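Local coordinates for aerobactin synthase IucC (Klebsiella pneumoniae, PDB 6CN7), which catalyses the ATP-dependent attachment of a second N-acetyl-N-hydroxylysine to a citryl intermediate, most likely the step that completes the siderophore aerobactin, at residues A[87-91]-A[92-96]; A[116-120]-A[121-125]; A[223-227]-A[228-232]; A[400-403]-A[404-408]. The protein carries 5 engineered substitutions. All coordinates share one frame; numbering follows the deposited sequence.

Contact 1. Residues A[87-91]-A[92-96]; sequences LSMSD and ATVAE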
loop_
_atom_site.group_PDB
_atom_site.type_symbol
_atom_site.label_atom_id
_atom_site.label_comp_id
_atom_site.label_asym_id
_atom_site.label_seq_id
_atom_site.Cartn_x
_atom_site.Cartn_y
_atom_site.Cartn_z
ATOM N N LEU A 87 -27.987 -10.619 8.735
ATOM C CA LEU A 87 -27.792 -9.407 7.952
ATOM C C LEU A 87 -27.640 -9.676 6.461
ATOM O O LEU A 87 -27.498 -8.723 5.687
ATOM C CB LEU A 87 -26.564 -8.648 8.471
ATOM C CG LEU A 87 -26.646 -8.203 9.936
ATOM C CD1 LEU A 87 -25.348 -7.539 10.381
ATOM C CD2 LEU A 87 -27.824 -7.264 10.155
ATOM N N SER A 88 -27.670 -10.938 6.038
ATOM C CA SER A 88 -27.635 -11.294 4.620
ATOM C C SER A 88 -26.367 -10.756 3.955
ATOM O O SER A 88 -26.411 -9.985 2.994
ATOM C CB SER A 88 -28.891 -10.782 3.909
ATOM O OG SER A 88 -30.065 -11.204 4.582
ATOM N N MET A 89 -25.227 -11.181 4.489
ATOM C CA MET A 89 -23.929 -10.725 4.018
ATOM C C MET A 89 -23.337 -11.737 3.048
ATOM O O MET A 89 -23.489 -12.950 3.229
ATOM C CB MET A 89 -22.967 -10.510 5.190
ATOM C CG MET A 89 -23.649 -10.145 6.506
ATOM S SD MET A 89 -22.482 -9.851 7.856
ATOM C CE MET A 89 -22.332 -8.078 7.772
ATOM N N SER A 90 -22.665 -11.235 2.017
ATOM C CA SER A 90 -21.915 -12.089 1.113
ATOM C C SER A 90 -20.618 -12.540 1.777
ATOM O O SER A 90 -20.178 -11.980 2.785
ATOM C CB SER A 90 -21.604 -11.352 -0.190
ATOM O OG SER A 90 -20.877 -10.161 0.064
ATOM N N ASP A 91 -20.004 -13.575 1.200
ATOM C CA ASP A 91 -18.710 -14.031 1.700
ATOM C C ASP A 91 -17.705 -12.887 1.727
ATOM O O ASP A 91 -16.902 -12.777 2.662
ATOM C CB ASP A 91 -18.184 -15.179 0.839
ATOM C CG ASP A 91 -19.009 -16.443 0.977
ATOM O OD1 ASP A 91 -19.759 -16.563 1.968
ATOM O OD2 ASP A 91 -18.898 -17.323 0.097
ATOM N N ALA A 92 -17.740 -12.020 0.713
ATOM C CA ALA A 92 -16.804 -10.904 0.657
ATOM C C ALA A 92 -17.135 -9.853 1.708
ATOM O O ALA A 92 -16.230 -9.287 2.333
ATOM C CB ALA A 92 -16.810 -10.290 -0.742
ATOM N N THR A 93 -18.425 -9.574 1.918
ATOM C CA THR A 93 -18.816 -8.614 2.945
ATOM C C THR A 93 -18.373 -9.070 4.330
ATOM O O THR A 93 -18.065 -8.237 5.188
ATOM C CB THR A 93 -20.330 -8.399 2.915
ATOM O OG1 THR A 93 -20.721 -7.923 1.620
ATOM C CG2 THR A 93 -20.761 -7.385 3.969
ATOM N N VAL A 94 -18.332 -10.383 4.565
ATOM C CA VAL A 94 -17.864 -10.892 5.849
ATOM C C VAL A 94 -16.358 -10.711 5.977
ATOM O O VAL A 94 -15.857 -10.313 7.033
ATOM C CB VAL A 94 -18.277 -12.367 6.015
ATOM C CG1 VAL A 94 -17.689 -12.954 7.294
ATOM C CG2 VAL A 94 -19.790 -12.491 6.028
ATOM N N ALA A 95 -15.611 -11.003 4.909
ATOM C CA ALA A 95 -14.162 -10.842 4.958
ATOM C C ALA A 95 -13.783 -9.386 5.195
ATOM O O ALA A 95 -12.798 -9.099 5.884
ATOM C CB ALA A 95 -13.531 -11.361 3.667
ATOM N N GLU A 96 -14.556 -8.454 4.634
ATOM C CA GLU A 96 -14.322 -7.038 4.900
ATOM C C GLU A 96 -14.503 -6.728 6.380
ATOM O O GLU A 96 -13.682 -6.031 6.987
ATOM C CB GLU A 96 -15.266 -6.183 4.056
ATOM C CG GLU A 96 -14.979 -6.216 2.565
ATOM C CD GLU A 96 -15.944 -5.358 1.771
ATOM O OE1 GLU A 96 -16.781 -4.670 2.394
ATOM O OE2 GLU A 96 -15.867 -5.376 0.524
#
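Ser-90 is the N-cap of a new helix, and its carbonyl O takes the opening bond of that helix, from Val-94 N at 3.0 Å, followed one residue on by Ala-95 N to Asp-91 O at 3.1 Å. The side chain of Ser-90 turns back over the helix start: with chi1 at 58°, OG sits between its own backbone N and carbonyl carbon, and from there it hydrogen-bonds hydroxyl to hydroxyl with Thr-93 OG1 at 2.7 Å. The proton of that bond could come from either residue. On the N-terminal side of the cap, Met-89 crosses both Thr-93 and Val-94 at about a right angle. Its CB touches Val-94 CG2 at 3.8 Å and Thr-93 CG2 at 4.0 Å, a small apolar patch beside the cap. Asp-91, in the first turn, forms a salt bridge through OD1 with Lys-84 of helix 76-87. Just before, Ser-88 has positive phi and closes helix 76-87 in a Schellman motif. The contact thus joins helix 76-87 to helix 91-114, with Val-94 packed on Met-81 and Lys-84 of helix 76-87 and Met-89 on Leu-550 of a loop.

Contact 2. Residues A[116-120]-A[121-125]; sequences RGLSA and SDLID
Ser-119 and Asp-122 exchange bonds across the first turn of a short helix. Asp-122 N gives its hydrogen to Ser-119 OG at 3.1 Å, nearly straight at 170°, while Ser-119 N points back to Asp-122 OD2 in a weak bond of 3.4 Å. Ser-119 holds OG between its backbone N and carbonyl carbon (chi1 65°), the torsion that brings OG into line with the N-H of Asp-122. In Asp-122 the carboxylate lies beside its own N, anti to the carbonyl carbon (chi1 -71°), the torsion that brings OD2 back to Ser-119 N. Two main-chain bonds carry the turn forward, Leu-123 N to Ser-119 O at 2.8 Å and Ile-124 N to Ala-120 O at 3.0 Å. Next to this polar pair, Leu-118 and Leu-123 cross at about a right angle, with Leu-118 CB meeting Leu-123 CD2 at 3.9 Å. CD2 of Leu-118 lies 4.0 Å from Asp-122 OD2, so a methyl borders the carboxylate.

Farther out, Asp-377 of a loop accepts from Ala-120 N through OD2 and also touches the side chains of Ser-119 and Leu-123. Ala-120 and Ile-124 rest on Ala-386 of helix 383-391, and Leu-123 on Leu-383 of that helix. Ile-124 also comes within about 4 Å of a bound MES molecule, probably from the crystallisation liquor. Reciprocal side-chain-to-backbone bonding between an N-cap serine and the third residue after it defines a capping box, which here starts helix 120-124, with its return bond, from Ser-119 N, weak.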
loop_
_atom_site.group_PDB
_atom_site.type_symbol
_atom_site.label_atom_id
_atom_site.label_comp_id
_atom_site.label_asym_id
_atom_site.label_seq_id
_atom_site.Cartn_x
_atom_site.Cartn_y
_atom_site.Cartn_z
ATOM N N ARG A 116 -3.063 0.522 31.440
ATOM C CA ARG A 116 -2.964 -0.357 32.597
ATOM C C ARG A 116 -2.388 0.383 33.798
ATOM O O ARG A 116 -1.524 1.255 33.666
ATOM C CB ARG A 116 -2.095 -1.574 32.277
ATOM C CG ARG A 116 -2.757 -2.892 32.643
ATOM C CD ARG A 116 -1.783 -4.057 32.579
ATOM N NE ARG A 116 -1.610 -4.566 31.221
ATOM C CZ ARG A 116 -2.457 -5.393 30.617
ATOM N NH1 ARG A 116 -3.554 -5.805 31.241
ATOM N NH2 ARG A 116 -2.212 -5.805 29.381
ATOM N N GLY A 117 -2.879 0.016 34.981
ATOM C CA GLY A 117 -2.480 0.646 36.224
ATOM C C GLY A 117 -2.877 2.097 36.382
ATOM O O GLY A 117 -2.447 2.737 37.345
ATOM N N LEU A 118 -3.699 2.634 35.485
ATOM C CA LEU A 118 -4.047 4.049 35.485
ATOM C C LEU A 118 -5.470 4.221 35.995
ATOM O O LEU A 118 -6.418 3.705 35.394
ATOM C CB LEU A 118 -3.899 4.641 34.085
ATOM C CG LEU A 118 -2.479 4.580 33.513
ATOM C CD1 LEU A 118 -2.427 5.210 32.135
ATOM C CD2 LEU A 118 -1.482 5.261 34.438
ATOM N N SER A 119 -5.608 4.947 37.101
ATOM C CA SER A 119 -6.905 5.290 37.656
ATOM C C SER A 119 -7.560 6.391 36.825
ATOM O O SER A 119 -6.945 6.995 35.940
ATOM C CB SER A 119 -6.758 5.746 39.108
ATOM O OG SER A 119 -6.021 6.954 39.188
ATOM N N ALA A 120 -8.833 6.653 37.124
ATOM C CA ALA A 120 -9.530 7.748 36.458
ATOM C C ALA A 120 -8.833 9.076 36.717
ATOM O O ALA A 120 -8.698 9.904 35.809
ATOM C CB ALA A 120 -10.983 7.805 36.925
ATOM N N SER A 121 -8.376 9.296 37.952
ATOM C CA SER A 121 -7.628 10.509 38.264
ATOM C C SER A 121 -6.345 10.578 37.445
ATOM O O SER A 121 -6.013 11.622 36.873
ATOM C CB SER A 121 -7.319 10.563 39.760
ATOM O OG SER A 121 -8.512 10.566 40.526
ATOM N N ASP A 122 -5.607 9.468 37.378
ATOM C CA ASP A 122 -4.442 9.407 36.501
ATOM C C ASP A 122 -4.820 9.782 35.073
ATOM O O ASP A 122 -4.138 10.581 34.425
ATOM C CB ASP A 122 -3.826 8.006 36.538
ATOM C CG ASP A 122 -3.141 7.701 37.855
ATOM O OD1 ASP A 122 -2.991 8.629 38.677
ATOM O OD2 ASP A 122 -2.748 6.532 38.067
ATOM N N LEU A 123 -5.927 9.225 34.576
ATOM C CA LEU A 123 -6.258 9.374 33.162
ATOM C C LEU A 123 -6.598 10.821 32.810
ATOM O O LEU A 123 -6.259 11.294 31.719
ATOM C CB LEU A 123 -7.406 8.439 32.785
ATOM C CG LEU A 123 -6.988 6.968 32.680
ATOM C CD1 LEU A 123 -8.202 6.067 32.551
ATOM C CD2 LEU A 123 -6.033 6.735 31.506
ATOM N N ILE A 124 -7.273 11.542 33.710
ATOM C CA ILE A 124 -7.629 12.931 33.420
ATOM C C ILE A 124 -6.456 13.887 33.581
ATOM O O ILE A 124 -6.569 15.057 33.193
ATOM C CB ILE A 124 -8.799 13.407 34.303
ATOM C CG1 ILE A 124 -8.443 13.292 35.790
ATOM C CG2 ILE A 124 -10.053 12.604 33.976
ATOM C CD1 ILE A 124 -9.476 13.903 36.716
ATOM N N ASP A 125 -5.334 13.428 34.130
ATOM C CA ASP A 125 -4.142 14.256 34.267
ATOM C C ASP A 125 -3.152 14.083 33.124
ATOM O O ASP A 125 -2.099 14.727 33.139
ATOM C CB ASP A 125 -3.440 13.955 35.593
ATOM C CG ASP A 125 -4.107 14.633 36.765
ATOM O OD1 ASP A 125 -4.977 15.497 36.534
ATOM O OD2 ASP A 125 -3.766 14.301 37.919
#

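Contact 3. Residues A[223-227]-A[228-232]; sequences HPWQW and QQKIS
Two tryptophans of the helix each receive a CH-pi contact from a residue further along it. Gln-229 CG lies over the five-membered ring of Trp-225, 3.7 Å from its centroid and 21° off the normal; a bend at chi2 (-56°) then turns its amide 39° from the indole plane. Ser-232 CB stands over the six-membered ring of Trp-227, 3.8 Å from that centroid. Apolar packing adds Ile-231, whose CD1 touches Gln-226 CG at 3.4 Å and whose CG2 meets Trp-227 CE3 at 3.7 Å. Among the hydrogen bonds, two carbonyls are doubly gripped. Gln-226 O accepts from both Lys-230 N and Ile-231 N as the turn widens to pi type, and Trp-227 O takes Ser-232 N in the carbonyl plane together with Ser-232 OG at 2.8 Å. At the start, His-223 caps the helix, ND1 accepting from Trp-225 N at 3.1 Å, in the ring plane. Helix 224-234 packs on strands 165-174 and 244-250, with His-169 stacked on Trp-227 and helix 152-158 beside Trp-225. The helix also meets the second subunit: Trp-227 NE1 hydrogen-bonds Glu-153 of the second subunit, and Gln-229 hydrogen-bonds Gln-229 of the second subunit.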
loop_
_atom_site.group_PDB
_atom_site.type_symbol
_atom_site.label_atom_id
_atom_site.label_comp_id
_atom_site.label_asym_id
_atom_site.label_seq_id
_atom_site.Cartn_x
_atom_site.Cartn_y
_atom_site.Cartn_z
ATOM N N HIS A 223 -0.414 13.555 3.517
ATOM C CA HIS A 223 -0.307 12.512 4.525
ATOM C C HIS A 223 0.556 11.377 3.978
ATOM O O HIS A 223 0.345 10.943 2.837
ATOM C CB HIS A 223 -1.700 11.998 4.894
ATOM C CG HIS A 223 -1.735 11.156 6.132
ATOM N ND1 HIS A 223 -1.196 9.889 6.189
ATOM C CD2 HIS A 223 -2.268 11.393 7.354
ATOM C CE1 HIS A 223 -1.385 9.386 7.396
ATOM N NE2 HIS A 223 -2.034 10.278 8.122
ATOM N N PRO A 224 1.534 10.875 4.739
ATOM C CA PRO A 224 2.422 9.841 4.173
ATOM C C PRO A 224 1.681 8.606 3.680
ATOM O O PRO A 224 2.083 8.011 2.673
ATOM C CB PRO A 224 3.374 9.519 5.335
ATOM C CG PRO A 224 2.697 10.036 6.559
ATOM C CD PRO A 224 1.889 11.211 6.126
ATOM N N TRP A 225 0.609 8.198 4.362
ATOM C CA TRP A 225 -0.191 7.083 3.865
ATOM C C TRP A 225 -0.819 7.423 2.522
ATOM O O TRP A 225 -0.811 6.603 1.597
ATOM C CB TRP A 225 -1.273 6.706 4.877
ATOM C CG TRP A 225 -2.007 5.451 4.500
ATOM C CD1 TRP A 225 -1.727 4.180 4.916
ATOM C CD2 TRP A 225 -3.132 5.345 3.621
ATOM N NE1 TRP A 225 -2.608 3.292 4.354
ATOM C CE2 TRP A 225 -3.482 3.981 3.554
ATOM C CE3 TRP A 225 -3.879 6.269 2.883
ATOM C CZ2 TRP A 225 -4.548 3.519 2.777
ATOM C CZ3 TRP A 225 -4.933 5.809 2.117
ATOM C CH2 TRP A 225 -5.258 4.447 2.071
ATOM N N GLN A 226 -1.366 8.635 2.396
ATOM C CA GLN A 226 -1.942 9.065 1.126
ATOM C C GLN A 226 -0.900 9.037 0.015
ATOM O O GLN A 226 -1.179 8.572 -1.096
ATOM C CB GLN A 226 -2.534 10.466 1.278
ATOM C CG GLN A 226 -3.305 10.971 0.063
ATOM C CD GLN A 226 -4.672 10.333 -0.079
ATOM O OE1 GLN A 226 -5.008 9.390 0.636
ATOM N NE2 GLN A 226 -5.473 10.853 -1.003
ATOM N N TRP A 227 0.309 9.533 0.293
ATOM C CA TRP A 227 1.371 9.483 -0.708
ATOM C C TRP A 227 1.773 8.047 -1.010
ATOM O O TRP A 227 1.943 7.671 -2.177
ATOM C CB TRP A 227 2.590 10.271 -0.236
ATOM C CG TRP A 227 3.804 9.992 -1.068
ATOM C CD1 TRP A 227 4.889 9.243 -0.713
ATOM C CD2 TRP A 227 4.047 10.441 -2.404
ATOM N NE1 TRP A 227 5.797 9.204 -1.745
ATOM C CE2 TRP A 227 5.303 9.933 -2.794
ATOM C CE3 TRP A 227 3.326 11.226 -3.307
ATOM C CZ2 TRP A 227 5.852 10.187 -4.048
ATOM C CZ3 TRP A 227 3.872 11.478 -4.551
ATOM C CH2 TRP A 227 5.124 10.961 -4.911
ATOM N N GLN A 228 1.933 7.237 0.035
ATOM C CA GLN A 228 2.418 5.873 -0.125
ATOM C C GLN A 228 1.457 5.038 -0.965
ATOM O O GLN A 228 1.868 4.362 -1.915
ATOM C CB GLN A 228 2.616 5.256 1.259
ATOM C CG GLN A 228 3.259 3.887 1.293
ATOM C CD GLN A 228 3.364 3.355 2.709
ATOM O OE1 GLN A 228 2.854 2.280 3.019
ATOM N NE2 GLN A 228 4.015 4.118 3.582
ATOM N N GLN A 229 0.166 5.089 -0.641
ATOM C CA GLN A 229 -0.809 4.173 -1.220
ATOM C C GLN A 229 -1.549 4.728 -2.428
ATOM O O GLN A 229 -1.963 3.945 -3.290
ATOM C CB GLN A 229 -1.842 3.770 -0.162
ATOM C CG GLN A 229 -1.247 3.063 1.042
ATOM C CD GLN A 229 -0.455 1.832 0.657
ATOM O OE1 GLN A 229 -0.888 1.034 -0.173
ATOM N NE2 GLN A 229 0.720 1.674 1.255
ATOM N N LYS A 230 -1.739 6.042 -2.520
ATOM C CA LYS A 230 -2.627 6.610 -3.531
ATOM C C LYS A 230 -1.897 7.520 -4.510
ATOM O O LYS A 230 -1.919 7.256 -5.717
ATOM C CB LYS A 230 -3.771 7.365 -2.840
ATOM C CG LYS A 230 -4.679 6.479 -1.992
ATOM C CD LYS A 230 -5.369 5.407 -2.829
ATOM C CE LYS A 230 -6.369 4.618 -2.005
ATOM N NZ LYS A 230 -7.016 3.521 -2.774
ATOM N N ILE A 231 -1.244 8.578 -4.035
ATOM C CA ILE A 231 -0.755 9.609 -4.943
ATOM C C ILE A 231 0.467 9.121 -5.712
ATOM O O ILE A 231 0.578 9.342 -6.923
ATOM C CB ILE A 231 -0.471 10.900 -4.157
ATOM C CG1 ILE A 231 -1.782 11.437 -3.576
ATOM C CG2 ILE A 231 0.184 11.953 -5.052
ATOM C CD1 ILE A 231 -1.603 12.425 -2.467
ATOM N N SER A 232 1.398 8.446 -5.034
ATOM C CA SER A 232 2.584 7.943 -5.720
ATOM C C SER A 232 2.226 6.982 -6.846
ATOM O O SER A 232 3.051 6.754 -7.738
ATOM C CB SER A 232 3.516 7.248 -4.730
ATOM O OG SER A 232 2.940 6.042 -4.251
#

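Contact 4. Residues A[400-403]-A[404-408]; sequences TQLF and RVVVV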
loop_
_atom_site.group_PDB
_atom_site.type_symbol
_atom_site.label_atom_id
_atom_site.label_comp_id
_atom_site.label_asym_id
_atom_site.label_seq_id
_atom_site.Cartn_x
_atom_site.Cartn_y
_atom_site.Cartn_z
ATOM N N THR A 400 -25.635 20.130 35.489
ATOM C CA THR A 400 -26.333 21.324 35.020
ATOM C C THR A 400 -25.382 22.247 34.269
ATOM O O THR A 400 -25.724 22.774 33.203
ATOM C CB THR A 400 -26.975 22.058 36.201
ATOM O OG1 THR A 400 -27.977 21.226 36.796
ATOM C CG2 THR A 400 -27.618 23.373 35.749
ATOM N N GLN A 401 -24.180 22.453 34.811
ATOM C CA GLN A 401 -23.182 23.263 34.120
ATOM C C GLN A 401 -22.852 22.675 32.753
ATOM O O GLN A 401 -22.764 23.403 31.758
ATOM C CB GLN A 401 -21.923 23.375 34.980
ATOM C CG GLN A 401 -20.830 24.260 34.395
ATOM C CD GLN A 401 -21.230 25.715 34.339
ATOM O OE1 GLN A 401 -22.250 26.119 34.901
ATOM N NE2 GLN A 401 -20.424 26.519 33.655
ATOM N N LEU A 402 -22.666 21.354 32.683
ATOM C CA LEU A 402 -22.371 20.710 31.407
ATOM C C LEU A 402 -23.487 20.951 30.397
ATOM O O LEU A 402 -23.221 21.217 29.218
ATOM C CB LEU A 402 -22.161 19.208 31.614
ATOM C CG LEU A 402 -21.932 18.363 30.356
ATOM C CD1 LEU A 402 -20.612 18.720 29.689
ATOM C CD2 LEU A 402 -21.978 16.885 30.697
ATOM N N PHE A 403 -24.743 20.860 30.839
ATOM C CA PHE A 403 -25.863 21.014 29.916
ATOM C C PHE A 403 -25.989 22.453 29.428
ATOM O O PHE A 403 -26.328 22.690 28.262
ATOM C CB PHE A 403 -27.158 20.561 30.590
ATOM C CG PHE A 403 -27.184 19.096 30.944
ATOM C CD1 PHE A 403 -26.477 18.167 30.196
ATOM C CD2 PHE A 403 -27.920 18.648 32.027
ATOM C CE1 PHE A 403 -26.505 16.825 30.521
ATOM C CE2 PHE A 403 -27.951 17.306 32.357
ATOM C CZ PHE A 403 -27.244 16.394 31.602
ATOM N N ARG A 404 -25.725 23.426 30.302
ATOM C CA ARG A 404 -25.772 24.823 29.879
ATOM C C ARG A 404 -24.634 25.151 28.923
ATOM O O ARG A 404 -24.774 26.037 28.070
ATOM C CB ARG A 404 -25.721 25.741 31.100
ATOM C CG ARG A 404 -26.838 25.511 32.110
ATOM C CD ARG A 404 -26.556 26.252 33.408
ATOM N NE ARG A 404 -26.644 27.695 33.228
ATOM C CZ ARG A 404 -26.092 28.595 34.035
ATOM N NH1 ARG A 404 -25.385 28.214 35.093
ATOM N NH2 ARG A 404 -26.242 29.885 33.774
ATOM N N VAL A 405 -23.509 24.446 29.040
ATOM C CA VAL A 405 -22.348 24.725 28.199
ATOM C C VAL A 405 -22.512 24.111 26.810
ATOM O O VAL A 405 -22.075 24.688 25.810
ATOM C CB VAL A 405 -21.076 24.210 28.896
ATOM C CG1 VAL A 405 -19.906 24.120 27.917
ATOM C CG2 VAL A 405 -20.718 25.119 30.067
ATOM N N VAL A 406 -23.135 22.941 26.721
ATOM C CA VAL A 406 -23.160 22.145 25.493
ATOM C C VAL A 406 -24.493 22.269 24.765
ATOM O O VAL A 406 -24.535 22.629 23.589
ATOM C CB VAL A 406 -22.834 20.668 25.811
ATOM C CG1 VAL A 406 -22.922 19.815 24.548
ATOM C CG2 VAL A 406 -21.453 20.546 26.438
ATOM N N VAL A 407 -25.596 21.979 25.451
ATOM C CA VAL A 407 -26.865 21.777 24.759
ATOM C C VAL A 407 -27.532 23.107 24.438
ATOM O O VAL A 407 -28.076 23.288 23.341
ATOM C CB VAL A 407 -27.782 20.868 25.600
ATOM C CG1 VAL A 407 -29.100 20.619 24.878
ATOM C CG2 VAL A 407 -27.082 19.548 25.907
ATOM N N VAL A 408 -27.505 24.055 25.376
ATOM C CA VAL A 408 -28.170 25.339 25.155
ATOM C C VAL A 408 -27.664 26.019 23.887
ATOM O O VAL A 408 -28.491 26.390 23.039
ATOM C CB VAL A 408 -28.033 26.228 26.396
ATOM C CG1 VAL A 408 -28.642 27.606 26.143
ATOM C CG2 VAL A 408 -28.697 25.566 27.597
#
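Phe-403 O is approached by two amides, Val-407 N at 3.0 Å and, more weakly, Val-408 N at 3.4 Å. The usual turn-by-turn bonds precede it: Arg-404 N to Thr-400 O, Val-405 N to Gln-401 O and Val-406 N to Leu-402 O, each 3.0 Å. Leu-402 O also takes a weak bond from Val-405 N, so two successive carbonyls each accept a second, weak bond and the helix departs slightly from an even alpha pattern.

Side chains one turn apart pair along the helix. Leu-402 and Val-406 lie side by side, pointing the same way, with Leu-402 CD1 on Val-406 CG2 at 3.8 Å. On the more exposed flank, Arg-404 crosses Thr-400 at a slant: its CG, anti to its carbonyl carbon (chi1 -58°), passes 3.2 Å from Thr-400 O, and its CD meets Thr-400 CG2. The guanidinium and the amide of Gln-401 stand almost perpendicular, 88° apart, with Gln-401 OE1 3.8 Å from Arg-404 NH1, too long for a hydrogen bond. The other end of that amide, Gln-401 NE2, lies against a methyl of Val-405. The hydroxyl of Thr-400 hydrogen-bonds back to the carbonyl of Glu-396.

Helix 395-417 packs here against strand 428-433 and helices 475-499 and 505-521. Leu-402 and Val-406 pack on Leu-430 of the strand, and Val-406 and Val-407 reach His-486 of helix 475-499. Helix 505-521 meets Thr-400 and Val-408 through Val-515, while its Phe-508 sets its ring edge-to-face with Phe-403.

In the fold
Contacts 1 and 2 are both helix starts with a serine N-cap, at the two ends of helix 91-114: contact 1 opens that helix on the surface, and contact 2, partly buried, opens the next one. The N-cap serine bonds a threonine hydroxyl in contact 1, and shares a capping box with an aspartate in contact 2. Contacts 3 and 4 instead lie within helices, where side chains about one turn apart meet. Contact 3 is buried, aromatic and at the subunit interface; contact 4 is partly buried and mainly aliphatic, against helices and a strand of its own chain. These two lie on opposite sides of the chain's centre, their centres about 41 Å apart, and none of the four touches another.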